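Local coordinates for protein neuraminidase (Influenza A virus, PDB 4GDI) that is a neuraminidase-like tetrameric surface glycoprotein of a bat influenza A virus, predicted to remove terminal sialic acids although its putative active site has diverged, at residues Ser140-Arg146 against Ile162-Pro167; Lys275-Lys281 against Leu293-Gly299. One frame throughout, in Å; residues are numbered along the deposited sequence.

Interaction 1: Ser140-Arg146 against Ile162-Pro167; sequences SRGGPLR and IVSDGP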
ATOM      1  N   SER A 140      34.717 -13.310  18.601  1.00 37.75           N
ATOM      2  CA  SER A 140      35.717 -13.567  19.634  1.00 49.66           C
ATOM      3  C   SER A 140      36.588 -14.778  19.314  1.00 49.17           C
ATOM      4  O   SER A 140      37.556 -15.047  20.016  1.00 45.90           O
ATOM      5  CB  SER A 140      35.040 -13.754  20.994  1.00 45.00           C
ATOM      6  OG  SER A 140      34.273 -14.943  21.023  1.00 48.63           O
ATOM      7  N   ARG A 141      36.245 -15.505  18.257  1.00 37.60           N
ATOM      8  CA  ARG A 141      37.008 -16.678  17.867  1.00 36.81           C
ATOM      9  C   ARG A 141      37.492 -16.541  16.429  1.00 40.61           C
ATOM     10  O   ARG A 141      37.718 -17.532  15.735  1.00 35.21           O
ATOM     11  CB  ARG A 141      36.160 -17.935  18.040  1.00 40.10           C
ATOM     12  CG  ARG A 141      35.751 -18.203  19.481  1.00 50.08           C
ATOM     13  CD  ARG A 141      36.942 -18.648  20.322  1.00 54.66           C
ATOM     14  NE  ARG A 141      36.530 -19.316  21.554  1.00 75.04           N
ATOM     15  CZ  ARG A 141      36.259 -18.696  22.704  1.00 82.40           C
ATOM     16  NH1 ARG A 141      36.345 -17.373  22.805  1.00 74.88           N
ATOM     17  NH2 ARG A 141      35.896 -19.407  23.764  1.00 82.68           N
ATOM     18  N   GLY A 142      37.647 -15.302  15.979  1.00 39.58           N
ATOM     19  CA  GLY A 142      38.223 -15.044  14.671  1.00 37.63           C
ATOM     20  C   GLY A 142      37.230 -14.619  13.609  1.00 41.51           C
ATOM     21  O   GLY A 142      37.621 -14.049  12.585  1.00 36.59           O
ATOM     22  N   GLY A 143      35.948 -14.891  13.836  1.00 33.74           N
ATOM     23  CA  GLY A 143      34.926 -14.496  12.887  1.00 25.09           C
ATOM     24  C   GLY A 143      34.940 -15.330  11.629  1.00 28.87           C
ATOM     25  O   GLY A 143      35.754 -16.235  11.494  1.00 40.77           O
ATOM     26  N   PRO A 144      33.999 -15.058  10.720  1.00 26.70           N
ATOM     27  CA  PRO A 144      32.931 -14.085  10.964  1.00 28.99           C
ATOM     28  C   PRO A 144      31.868 -14.652  11.894  1.00 29.35           C
ATOM     29  O   PRO A 144      31.706 -15.872  11.976  1.00 31.15           O
ATOM     30  CB  PRO A 144      32.341 -13.874   9.571  1.00 30.37           C
ATOM     31  CG  PRO A 144      32.548 -15.186   8.883  1.00 24.69           C
ATOM     32  CD  PRO A 144      33.857 -15.723   9.412  1.00 28.21           C
ATOM     33  N   LEU A 145      31.174 -13.796  12.625  1.00 27.39           N
ATOM     34  CA  LEU A 145      29.948 -14.224  13.278  1.00 25.06           C
ATOM     35  C   LEU A 145      28.916 -14.583  12.215  1.00 26.39           C
ATOM     36  O   LEU A 145      28.829 -13.924  11.176  1.00 23.45           O
ATOM     37  CB  LEU A 145      29.415 -13.144  14.206  1.00 25.70           C
ATOM     38  CG  LEU A 145      30.313 -12.884  15.407  1.00 32.36           C
ATOM     39  CD1 LEU A 145      29.783 -11.703  16.187  1.00 31.26           C
ATOM     40  CD2 LEU A 145      30.424 -14.120  16.295  1.00 33.29           C
ATOM     41  N   ARG A 146      28.165 -15.646  12.486  1.00 21.69           N
ATOM     42  CA  ARG A 146      27.214 -16.195  11.532  1.00 25.91           C
ATOM     43  C   ARG A 146      25.863 -16.441  12.191  1.00 24.06           C
ATOM     44  O   ARG A 146      25.765 -17.165  13.178  1.00 25.07           O
ATOM     45  CB  ARG A 146      27.755 -17.504  10.943  1.00 27.23           C
ATOM     46  CG  ARG A 146      29.129 -17.333  10.292  1.00 26.15           C
ATOM     47  CD  ARG A 146      29.622 -18.602   9.645  1.00 26.96           C
ATOM     48  NE  ARG A 146      29.937 -19.707  10.548  1.00 27.97           N
ATOM     49  CZ  ARG A 146      31.024 -19.792  11.315  1.00 26.93           C
ATOM     50  NH1 ARG A 146      31.881 -18.780  11.403  1.00 29.96           N
ATOM     51  NH2 ARG A 146      31.237 -20.887  12.032  1.00 23.50           N
ATOM     52  N   ILE A 162      20.853 -19.322  17.691  1.00 25.71           N
ATOM     53  CA  ILE A 162      22.174 -19.926  17.597  1.00 22.18           C
ATOM     54  C   ILE A 162      23.096 -19.004  16.805  1.00 26.37           C
ATOM     55  O   ILE A 162      22.788 -18.635  15.679  1.00 24.79           O
ATOM     56  CB  ILE A 162      22.139 -21.303  16.889  1.00 25.58           C
ATOM     57  CG1 ILE A 162      21.097 -22.231  17.539  1.00 29.36           C
ATOM     58  CG2 ILE A 162      23.506 -21.958  16.926  1.00 30.73           C
ATOM     59  CD1 ILE A 162      21.260 -22.386  19.014  1.00 33.25           C
ATOM     60  N   VAL A 163      24.219 -18.627  17.406  1.00 23.19           N
ATOM     61  CA  VAL A 163      25.233 -17.831  16.721  1.00 22.82           C
ATOM     62  C   VAL A 163      26.521 -18.645  16.557  1.00 25.61           C
ATOM     63  O   VAL A 163      26.966 -19.301  17.499  1.00 24.66           O
ATOM     64  CB  VAL A 163      25.561 -16.564  17.528  1.00 23.77           C
ATOM     65  CG1 VAL A 163      26.714 -15.810  16.894  1.00 24.78           C
ATOM     66  CG2 VAL A 163      24.330 -15.671  17.650  1.00 27.88           C
ATOM     67  N   SER A 164      27.119 -18.599  15.368  1.00 22.35           N
ATOM     68  CA  SER A 164      28.350 -19.349  15.107  1.00 24.91           C
ATOM     69  C   SER A 164      29.521 -18.407  14.832  1.00 26.40           C
ATOM     70  O   SER A 164      29.333 -17.291  14.342  1.00 21.30           O
ATOM     71  CB  SER A 164      28.166 -20.314  13.940  1.00 28.16           C
ATOM     72  OG  SER A 164      27.095 -21.205  14.185  1.00 27.65           O
ATOM     73  N   ASP A 165      30.721 -18.879  15.159  1.00 29.48           N
ATOM     74  CA  ASP A 165      31.948 -18.083  15.099  1.00 28.30           C
ATOM     75  C   ASP A 165      33.066 -19.022  14.662  1.00 33.04           C
ATOM     76  O   ASP A 165      32.898 -20.247  14.678  1.00 27.59           O
ATOM     77  CB  ASP A 165      32.244 -17.506  16.481  1.00 24.31           C
ATOM     78  CG  ASP A 165      33.274 -16.376  16.462  1.00 36.74           C
ATOM     79  OD1 ASP A 165      33.966 -16.171  15.439  1.00 34.97           O
ATOM     80  OD2 ASP A 165      33.406 -15.709  17.512  1.00 36.36           O
ATOM     81  N   GLY A 166      34.199 -18.463  14.251  1.00 34.12           N
ATOM     82  CA  GLY A 166      35.332 -19.273  13.835  1.00 27.98           C
ATOM     83  C   GLY A 166      35.495 -19.373  12.330  1.00 29.16           C
ATOM     84  O   GLY A 166      34.533 -19.622  11.614  1.00 33.68           O
ATOM     85  N   PRO A 167      36.735 -19.195  11.831  1.00 37.34           N
ATOM     86  CA  PRO A 167      36.995 -19.160  10.383  1.00 36.54           C
ATOM     87  C   PRO A 167      36.879 -20.498   9.663  1.00 34.00           C
ATOM     88  O   PRO A 167      36.699 -20.510   8.452  1.00 38.62           O
ATOM     89  CB  PRO A 167      38.452 -18.683  10.301  1.00 40.45           C
ATOM     90  CG  PRO A 167      39.048 -19.037  11.611  1.00 45.24           C
ATOM     91  CD  PRO A 167      37.939 -18.856  12.607  1.00 39.45           C
TER
HETATM   92  O   HOH W   1      31.809 -16.542  19.791  1.00 43.80           O
HETATM   93  O   HOH W   2      24.735 -20.124  13.150  1.00 33.71           O
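Asp165 ends its strand with chi1 near 180°, and although its CA-to-CB bond points away overall, the carboxylate comes back to collect backbone NH groups from the loop. OD2 accepts hydrogen bonds from Ser140 N and Arg141 N, each 2.9 Å long, and OD1 one from Gly143 N (2.9 Å) and one from its own neighbour Gly166 N (2.6 Å). A short acidic side chain suits this place, since it supplies several acceptors to a loop. A water joins Asp165 OD2 (2.9 Å) to Ser140 OG (3.2 Å). At Gly142 a CB would crowd Pro167 CD and the preceding carbonyl; Gly166, with phi 102°, likewise has no room for one. The chain here runs between two blades of the neuraminidase beta-propeller, from strand 132-138 towards strand 153-155, and it meets strand 158-165 in one antiparallel hydrogen-bonded pair: Arg146 N to Ser164 O, 2.7 Å, and Ser164 N to Arg146 O, 2.9 Å. Arginine suits position 146 because its guanidinium, one face over Ser164 CB, gives NH1 to Gly166 O (2.8 Å) and NH2 to Asp165 O (3.2 Å) while NE pairs with Glu198 in a salt bridge. Ser164 (m) directs OG to His174. Leu145 (m, t) sets CD2 4.1 Å from Val163 CG1, and both side chains also touch Ile125 of strand 124-129.

Interaction 2: Lys275-Lys281 against Leu293-Gly299; sequences KPAWTSK and LEQIPNG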
ATOM      1  N   LYS A 275       7.874 -37.646  17.887  1.00 25.37           N
ATOM      2  CA  LYS A 275       7.474 -39.027  17.687  1.00 27.50           C
ATOM      3  C   LYS A 275       6.027 -39.023  17.221  1.00 29.35           C
ATOM      4  O   LYS A 275       5.131 -38.730  18.006  1.00 31.30           O
ATOM      5  CB  LYS A 275       7.580 -39.818  18.987  1.00 34.34           C
ATOM      6  CG  LYS A 275       9.000 -40.069  19.461  1.00 39.71           C
ATOM      7  CD  LYS A 275       9.016 -41.126  20.560  1.00 43.34           C
ATOM      8  CE  LYS A 275      10.364 -41.167  21.255  1.00 52.51           C
ATOM      9  NZ  LYS A 275      10.219 -41.465  22.708  1.00 71.32           N
ATOM     10  N   PRO A 276       5.787 -39.328  15.941  1.00 27.86           N
ATOM     11  CA  PRO A 276       6.753 -39.640  14.883  1.00 25.04           C
ATOM     12  C   PRO A 276       7.653 -38.473  14.514  1.00 26.04           C
ATOM     13  O   PRO A 276       7.275 -37.313  14.700  1.00 25.07           O
ATOM     14  CB  PRO A 276       5.857 -39.947  13.679  1.00 29.61           C
ATOM     15  CG  PRO A 276       4.552 -40.350  14.268  1.00 34.91           C
ATOM     16  CD  PRO A 276       4.402 -39.471  15.463  1.00 34.30           C
ATOM     17  N   ALA A 277       8.826 -38.798  13.980  1.00 30.16           N
ATOM     18  CA  ALA A 277       9.710 -37.805  13.401  1.00 26.72           C
ATOM     19  C   ALA A 277       9.436 -37.706  11.911  1.00 26.88           C
ATOM     20  O   ALA A 277       8.849 -38.613  11.323  1.00 26.41           O
ATOM     21  CB  ALA A 277      11.155 -38.198  13.629  1.00 20.90           C
ATOM     22  N   TRP A 278       9.871 -36.609  11.302  1.00 25.72           N
ATOM     23  CA  TRP A 278       9.880 -36.503   9.844  1.00 24.50           C
ATOM     24  C   TRP A 278      11.242 -36.052   9.380  1.00 23.69           C
ATOM     25  O   TRP A 278      11.805 -35.102   9.937  1.00 22.11           O
ATOM     26  CB  TRP A 278       8.843 -35.503   9.360  1.00 20.71           C
ATOM     27  CG  TRP A 278       7.438 -35.971   9.492  1.00 25.47           C
ATOM     28  CD1 TRP A 278       6.672 -35.956  10.613  1.00 22.69           C
ATOM     29  CD2 TRP A 278       6.618 -36.507   8.451  1.00 23.68           C
ATOM     30  NE1 TRP A 278       5.420 -36.439  10.336  1.00 27.66           N
ATOM     31  CE2 TRP A 278       5.361 -36.784   9.012  1.00 26.63           C
ATOM     32  CE3 TRP A 278       6.824 -36.774   7.095  1.00 21.98           C
ATOM     33  CZ2 TRP A 278       4.321 -37.330   8.271  1.00 22.97           C
ATOM     34  CZ3 TRP A 278       5.788 -37.315   6.359  1.00 26.94           C
ATOM     35  CH2 TRP A 278       4.553 -37.583   6.947  1.00 31.81           C
ATOM     36  N   THR A 279      11.772 -36.747   8.373  1.00 20.59           N
ATOM     37  CA  THR A 279      13.000 -36.344   7.710  1.00 20.71           C
ATOM     38  C   THR A 279      12.648 -35.703   6.397  1.00 24.81           C
ATOM     39  O   THR A 279      11.548 -35.909   5.882  1.00 20.65           O
ATOM     40  CB  THR A 279      13.926 -37.540   7.445  1.00 25.17           C
ATOM     41  OG1 THR A 279      13.193 -38.564   6.774  1.00 31.64           O
ATOM     42  CG2 THR A 279      14.476 -38.096   8.765  1.00 28.76           C
ATOM     43  N   SER A 280      13.588 -34.945   5.841  1.00 23.25           N
ATOM     44  CA  SER A 280      13.373 -34.317   4.548  1.00 22.14           C
ATOM     45  C   SER A 280      14.681 -34.271   3.756  1.00 19.21           C
ATOM     46  O   SER A 280      15.751 -34.041   4.313  1.00 20.36           O
ATOM     47  CB  SER A 280      12.768 -32.918   4.737  1.00 26.54           C
ATOM     48  OG  SER A 280      13.613 -32.110   5.519  1.00 26.36           O
ATOM     49  N   LYS A 281      14.593 -34.521   2.452  1.00 23.49           N
ATOM     50  CA  LYS A 281      15.787 -34.576   1.615  1.00 23.21           C
ATOM     51  C   LYS A 281      15.466 -34.524   0.115  1.00 23.49           C
ATOM     52  O   LYS A 281      14.317 -34.725  -0.316  1.00 27.12           O
ATOM     53  CB  LYS A 281      16.574 -35.845   1.932  1.00 23.96           C
ATOM     54  CG  LYS A 281      15.802 -37.138   1.618  1.00 28.01           C
ATOM     55  CD  LYS A 281      16.621 -38.396   1.947  1.00 28.68           C
ATOM     56  CE  LYS A 281      15.964 -39.661   1.369  1.00 39.15           C
ATOM     57  NZ  LYS A 281      16.829 -40.875   1.524  1.00 39.59           N
ATOM     58  N   LEU A 293       9.533 -36.124   1.990  1.00 19.89           N
ATOM     59  CA  LEU A 293       9.240 -36.104   3.417  1.00 21.83           C
ATOM     60  C   LEU A 293       8.939 -37.538   3.865  1.00 30.50           C
ATOM     61  O   LEU A 293       8.077 -38.197   3.291  1.00 34.86           O
ATOM     62  CB  LEU A 293       8.037 -35.205   3.690  1.00 25.01           C
ATOM     63  CG  LEU A 293       8.346 -33.732   4.003  1.00 26.86           C
ATOM     64  CD1 LEU A 293       8.844 -33.582   5.432  1.00 25.53           C
ATOM     65  CD2 LEU A 293       9.372 -33.193   3.040  1.00 27.85           C
ATOM     66  N   GLU A 294       9.658 -38.025   4.869  1.00 25.23           N
ATOM     67  CA  GLU A 294       9.431 -39.384   5.368  1.00 24.17           C
ATOM     68  C   GLU A 294       9.155 -39.395   6.861  1.00 32.41           C
ATOM     69  O   GLU A 294       9.843 -38.740   7.649  1.00 28.85           O
ATOM     70  CB  GLU A 294      10.621 -40.271   5.033  1.00 25.94           C
ATOM     71  CG  GLU A 294      10.794 -40.477   3.521  1.00 35.55           C
ATOM     72  CD  GLU A 294      12.019 -41.300   3.168  1.00 44.71           C
ATOM     73  OE1 GLU A 294      13.147 -40.815   3.392  1.00 57.12           O
ATOM     74  OE2 GLU A 294      11.850 -42.427   2.656  1.00 51.95           O
ATOM     75  N   GLN A 295       8.126 -40.140   7.242  1.00 26.97           N
ATOM     76  CA  GLN A 295       7.735 -40.265   8.634  1.00 19.67           C
ATOM     77  C   GLN A 295       8.365 -41.496   9.290  1.00 34.21           C
ATOM     78  O   GLN A 295       8.331 -42.596   8.730  1.00 29.78           O
ATOM     79  CB  GLN A 295       6.221 -40.385   8.718  1.00 21.32           C
ATOM     80  CG  GLN A 295       5.685 -40.338  10.142  1.00 24.61           C
ATOM     81  CD  GLN A 295       4.251 -40.831  10.228  1.00 34.71           C
ATOM     82  OE1 GLN A 295       3.920 -41.869   9.674  1.00 33.87           O
ATOM     83  NE2 GLN A 295       3.399 -40.084  10.912  1.00 31.80           N
ATOM     84  N   ILE A 296       8.923 -41.290  10.479  1.00 20.66           N
ATOM     85  CA  ILE A 296       9.553 -42.336  11.271  1.00 26.19           C
ATOM     86  C   ILE A 296       8.866 -42.381  12.627  1.00 31.28           C
ATOM     87  O   ILE A 296       9.214 -41.612  13.522  1.00 30.05           O
ATOM     88  CB  ILE A 296      11.054 -42.062  11.504  1.00 28.66           C
ATOM     89  CG1 ILE A 296      11.799 -41.911  10.182  1.00 26.25           C
ATOM     90  CG2 ILE A 296      11.686 -43.190  12.299  1.00 29.54           C
ATOM     91  CD1 ILE A 296      13.273 -41.534  10.371  1.00 27.24           C
ATOM     92  N   PRO A 297       7.870 -43.272  12.775  1.00 32.80           N
ATOM     93  CA  PRO A 297       7.020 -43.349  13.968  1.00 30.07           C
ATOM     94  C   PRO A 297       7.764 -43.447  15.294  1.00 27.34           C
ATOM     95  O   PRO A 297       7.303 -42.889  16.295  1.00 28.08           O
ATOM     96  CB  PRO A 297       6.196 -44.617  13.713  1.00 32.87           C
ATOM     97  CG  PRO A 297       6.019 -44.608  12.241  1.00 33.48           C
ATOM     98  CD  PRO A 297       7.378 -44.173  11.713  1.00 27.64           C
ATOM     99  N   ASN A 298       8.901 -44.123  15.323  1.00 24.94           N
ATOM    100  CA  ASN A 298       9.578 -44.321  16.601  1.00 29.89           C
ATOM    101  C   ASN A 298      10.609 -43.252  16.936  1.00 30.23           C
ATOM    102  O   ASN A 298      11.284 -43.336  17.960  1.00 34.69           O
ATOM    103  CB  ASN A 298      10.172 -45.729  16.669  1.00 34.72           C
ATOM    104  CG  ASN A 298       9.084 -46.807  16.740  1.00 39.12           C
ATOM    105  OD1 ASN A 298       7.968 -46.538  17.167  1.00 38.21           O
ATOM    106  ND2 ASN A 298       9.412 -48.015  16.321  1.00 35.80           N
ATOM    107  N   GLY A 299      10.711 -42.237  16.082  1.00 34.77           N
ATOM    108  CA  GLY A 299      11.548 -41.083  16.367  1.00 29.81           C
ATOM    109  C   GLY A 299      12.917 -41.179  15.730  1.00 34.53           C
ATOM    110  O   GLY A 299      13.331 -42.246  15.271  1.00 25.57           O
TER
HETATM  111  O   HOH W   3       3.401 -37.844  12.447  1.00 36.44           O
HETATM  112  O   HOH W   4      13.087 -37.862   3.868  1.00 32.51           O
HETATM  113  O   HOH W   5      14.261 -41.112   6.355  1.00 41.88           O
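Trp278 lays its indole over Gln295, whose CB sits 3.5 Å from the centroid of the six-membered ring, almost on the ring normal, in a CH-pi contact. The aliphatic CB of glutamine suits a ring face, and its amide still finds polar partners: a water joins Gln295 NE2 (2.7 Å) to Trp278 NE1 (3.2 Å), and OE1 bonds to Ser307. The two residues form a non-hydrogen-bonded pair of an antiparallel hairpin, flanked by the hydrogen-bonded pairs Ala277-Ile296 (Ala277 N to Ile296 O, 2.9 Å; Ile296 N to Ala277 O, 2.8 Å) and Thr279-Glu294. On the face of Ala277 and Ile296, two waters link Thr279 OG1 to Glu294 OE1. A type I turn from Ile296 to Gly299 ends the pairing, glycine accepting a positive phi. Strand 289-296 lies between 277-281 and 309-311; on its other side 277-281 is met by Leu272 (backbone, to Trp278) and Phe270 O (from Ser280 OG), and Trp278 stacks edge-to-face with Trp21 on strand 20-25 of another sheet.

In the fold
The two contacts follow one another along the chain, interaction 1 closing well before interaction 2 opens. Their centres are 32 Å apart and their nearest atoms about 17 Å, so they do not touch; each lies 18 Å from the centre of the chain, in different blades of the propeller. Interaction 1 fixes a between-blade connection to the sheet of the next blade, which holds strands 158-165 and 173-180, whereas interaction 2 pairs two strands inside a later blade; the sheet containing strands 200-205 and 208-214 comes between them in sequence. The propeller thus draws on both kinds of contact, one joining successive blades and one building a blade. Neither lies at the bound calcium.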